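Local coordinates for protein molinate hydrolase (Gulosibacter molinativorax, PDB 4WGX) that probably hydrolyses carbon-nitrogen bonds other than peptide bonds, as a metal-dependent member of the amidohydrolase superfamily named for its action on the herbicide molinate, at residues 121-126 with 135-140. Numbering follows the deposited sequence.
Sequences TIARDR and ARIFFA
Arg124 meets Phe139 where a helix packs on the second strand of a beta-alpha-beta unit of the amidohydrolase TIM-barrel fold; helix 117-128 follows strand 107-112, which pairs in parallel with strand 136-139. The segment axes run 144° apart, and Ile137 and Phe139 both direct their side chains toward the helix. With CG anti to the backbone N (chi1 174°) and 3.2 Å from Ile137 O, and a bend at chi3, Arg124 brings one face of its guanidinium against Phe139 CE2, near the group's rim, with Arg124 CB at the edge of the ring. The two planes are 32° apart, so they are not parallel. In the guanidinium plane, NE and NH2 both reach Asp125 OD1, NE at 3.1 Å, a side-on salt bridge that fixes the group's rotation; NH1 turns to Asp206 and the carbonyl of Gly204. A leucine in place of Arg124 would probably leave Asp125 and Asp206 without this shared cationic partner and open a gap beside Phe139 CE2 and CZ. Thr121 OG1, hydrogen-bonded to Leu117 O, approaches the same ring obliquely, 3.4 Å from Phe139 CZ. Ala123 CB meets Ile137 CD1 at 4.4 Å. A water bridges the backbones, donating to Arg124 O at 2.9 Å and accepting from Ile137 N.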
ATOM      1  N   THR A 121      22.157 -18.959  20.858  1.00 25.58           N
ATOM      2  CA  THR A 121      23.359 -19.620  21.342  1.00 27.82           C
ATOM      3  C   THR A 121      23.781 -19.062  22.705  1.00 33.39           C
ATOM      4  O   THR A 121      23.997 -19.823  23.669  1.00 30.23           O
ATOM      5  CB  THR A 121      24.544 -19.459  20.379  1.00 23.69           C
ATOM      6  OG1 THR A 121      24.212 -19.993  19.098  1.00 32.58           O
ATOM      7  CG2 THR A 121      25.777 -20.188  20.926  1.00 30.13           C
ATOM      8  N   ILE A 122      23.925 -17.742  22.774  1.00 31.31           N
ATOM      9  CA  ILE A 122      24.281 -17.108  24.038  1.00 26.26           C
ATOM     10  C   ILE A 122      23.325 -17.538  25.156  1.00 30.46           C
ATOM     11  O   ILE A 122      23.775 -17.992  26.213  1.00 35.76           O
ATOM     12  CB  ILE A 122      24.295 -15.575  23.911  1.00 28.68           C
ATOM     13  CG1 ILE A 122      25.432 -15.148  22.986  1.00 24.80           C
ATOM     14  CG2 ILE A 122      24.485 -14.906  25.264  1.00 24.27           C
ATOM     15  CD1 ILE A 122      25.343 -13.702  22.529  1.00 31.48           C
ATOM     16  N   ALA A 123      22.018 -17.421  24.927  1.00 26.79           N
ATOM     17  CA  ALA A 123      21.051 -17.803  25.954  1.00 32.67           C
ATOM     18  C   ALA A 123      21.072 -19.299  26.315  1.00 33.51           C
ATOM     19  O   ALA A 123      20.989 -19.645  27.502  1.00 31.05           O
ATOM     20  CB  ALA A 123      19.656 -17.399  25.535  1.00 25.03           C
ATOM     21  N   ARG A 124      21.159 -20.187  25.323  1.00 32.27           N
ATOM     22  CA  ARG A 124      21.267 -21.619  25.636  1.00 33.76           C
ATOM     23  C   ARG A 124      22.480 -21.883  26.519  1.00 32.80           C
ATOM     24  O   ARG A 124      22.385 -22.564  27.537  1.00 30.19           O
ATOM     25  CB  ARG A 124      21.371 -22.485  24.375  1.00 29.60           C
ATOM     26  CG  ARG A 124      21.644 -23.979  24.674  1.00 35.36           C
ATOM     27  CD  ARG A 124      22.117 -24.763  23.473  1.00 41.16           C
ATOM     28  NE  ARG A 124      23.446 -24.341  23.058  1.00 39.62           N
ATOM     29  CZ  ARG A 124      24.045 -24.738  21.944  1.00 38.81           C
ATOM     30  NH1 ARG A 124      23.432 -25.572  21.115  1.00 46.46           N
ATOM     31  NH2 ARG A 124      25.255 -24.285  21.652  1.00 42.75           N
ATOM     32  N   ASP A 125      23.621 -21.346  26.111  1.00 30.96           N
ATOM     33  CA  ASP A 125      24.860 -21.588  26.831  1.00 29.99           C
ATOM     34  C   ASP A 125      24.797 -21.018  28.243  1.00 34.78           C
ATOM     35  O   ASP A 125      25.219 -21.668  29.186  1.00 32.94           O
ATOM     36  CB  ASP A 125      26.041 -20.998  26.068  1.00 26.68           C
ATOM     37  CG  ASP A 125      26.356 -21.773  24.788  1.00 36.54           C
ATOM     38  OD1 ASP A 125      25.633 -22.743  24.465  1.00 35.09           O
ATOM     39  OD2 ASP A 125      27.321 -21.397  24.094  1.00 40.97           O
ATOM     40  N   ARG A 126      24.253 -19.816  28.399  1.00 36.75           N
ATOM     41  CA  ARG A 126      24.097 -19.277  29.743  1.00 32.05           C
ATOM     42  C   ARG A 126      23.113 -20.060  30.606  1.00 32.33           C
ATOM     43  O   ARG A 126      23.315 -20.177  31.804  1.00 44.03           O
ATOM     44  CB  ARG A 126      23.651 -17.824  29.714  1.00 32.15           C
ATOM     45  CG  ARG A 126      24.717 -16.842  29.334  1.00 27.82           C
ATOM     46  CD  ARG A 126      24.123 -15.437  29.178  1.00 25.84           C
ATOM     47  NE  ARG A 126      24.438 -14.559  30.301  1.00 45.52           N
ATOM     48  CZ  ARG A 126      23.551 -13.998  31.117  1.00 42.78           C
ATOM     49  NH1 ARG A 126      22.254 -14.200  30.972  1.00 46.34           N
ATOM     50  NH2 ARG A 126      23.976 -13.213  32.092  1.00 82.19           N
ATOM     51  N   ALA A 135      14.055 -22.627  31.068  1.00 36.63           N
ATOM     52  CA  ALA A 135      13.973 -23.932  30.454  1.00 24.02           C
ATOM     53  C   ALA A 135      15.217 -24.204  29.634  1.00 29.16           C
ATOM     54  O   ALA A 135      15.844 -23.308  29.086  1.00 31.08           O
ATOM     55  CB  ALA A 135      12.738 -24.047  29.602  1.00 33.16           C
ATOM     56  N   ARG A 136      15.570 -25.473  29.592  1.00 26.11           N
ATOM     57  CA  ARG A 136      16.640 -25.983  28.763  1.00 35.60           C
ATOM     58  C   ARG A 136      16.317 -25.713  27.296  1.00 32.65           C
ATOM     59  O   ARG A 136      15.212 -26.016  26.858  1.00 27.49           O
ATOM     60  CB  ARG A 136      16.781 -27.482  29.045  1.00 35.33           C
ATOM     61  CG  ARG A 136      17.984 -28.182  28.475  1.00 38.36           C
ATOM     62  CD  ARG A 136      17.961 -29.667  28.868  1.00 35.20           C
ATOM     63  NE  ARG A 136      18.105 -29.873  30.307  1.00 35.99           N
ATOM     64  CZ  ARG A 136      17.128 -30.223  31.140  1.00 37.26           C
ATOM     65  NH1 ARG A 136      15.896 -30.419  30.712  1.00 35.00           N
ATOM     66  NH2 ARG A 136      17.393 -30.386  32.428  1.00 48.70           N
ATOM     67  N   ILE A 137      17.259 -25.140  26.549  1.00 26.55           N
ATOM     68  CA  ILE A 137      17.022 -24.800  25.144  1.00 30.02           C
ATOM     69  C   ILE A 137      17.784 -25.672  24.176  1.00 28.39           C
ATOM     70  O   ILE A 137      18.996 -25.812  24.302  1.00 30.28           O
ATOM     71  CB  ILE A 137      17.428 -23.338  24.818  1.00 32.56           C
ATOM     72  CG1 ILE A 137      16.640 -22.348  25.672  1.00 23.95           C
ATOM     73  CG2 ILE A 137      17.223 -23.048  23.326  1.00 28.05           C
ATOM     74  CD1 ILE A 137      17.068 -20.918  25.490  1.00 26.73           C
ATOM     75  N   PHE A 138      17.078 -26.229  23.196  1.00 26.06           N
ATOM     76  CA  PHE A 138      17.739 -26.738  21.989  1.00 26.25           C
ATOM     77  C   PHE A 138      17.190 -26.003  20.770  1.00 29.92           C
ATOM     78  O   PHE A 138      15.998 -25.750  20.704  1.00 26.81           O
ATOM     79  CB  PHE A 138      17.542 -28.238  21.846  1.00 30.28           C
ATOM     80  CG  PHE A 138      18.041 -29.025  23.022  1.00 28.93           C
ATOM     81  CD1 PHE A 138      19.394 -29.232  23.216  1.00 34.34           C
ATOM     82  CD2 PHE A 138      17.152 -29.562  23.931  1.00 27.33           C
ATOM     83  CE1 PHE A 138      19.842 -29.956  24.309  1.00 30.78           C
ATOM     84  CE2 PHE A 138      17.594 -30.279  25.009  1.00 36.27           C
ATOM     85  CZ  PHE A 138      18.941 -30.483  25.197  1.00 26.29           C
ATOM     86  N   PHE A 139      18.042 -25.677  19.800  1.00 28.83           N
ATOM     87  CA  PHE A 139      17.621 -24.807  18.711  1.00 30.62           C
ATOM     88  C   PHE A 139      18.130 -25.205  17.329  1.00 37.57           C
ATOM     89  O   PHE A 139      19.105 -25.944  17.200  1.00 25.76           O
ATOM     90  CB  PHE A 139      18.055 -23.378  19.012  1.00 27.26           C
ATOM     91  CG  PHE A 139      19.533 -23.197  19.153  1.00 26.69           C
ATOM     92  CD1 PHE A 139      20.347 -23.164  18.043  1.00 25.37           C
ATOM     93  CD2 PHE A 139      20.107 -23.035  20.400  1.00 30.60           C
ATOM     94  CE1 PHE A 139      21.709 -22.985  18.165  1.00 28.85           C
ATOM     95  CE2 PHE A 139      21.471 -22.852  20.534  1.00 30.27           C
ATOM     96  CZ  PHE A 139      22.271 -22.824  19.412  1.00 26.92           C
ATOM     97  N   ALA A 140      17.439 -24.693  16.308  1.00 31.08           N
ATOM     98  CA  ALA A 140      17.771 -24.928  14.903  1.00 28.10           C
ATOM     99  C   ALA A 140      18.624 -23.826  14.337  1.00 26.98           C
ATOM    100  O   ALA A 140      19.281 -24.009  13.320  1.00 28.83           O
ATOM    101  CB  ALA A 140      16.511 -25.040  14.069  1.00 28.39           C
TER
HETATM  102  O   HOH W   1      20.232 -24.496  27.795  1.00 33.18           O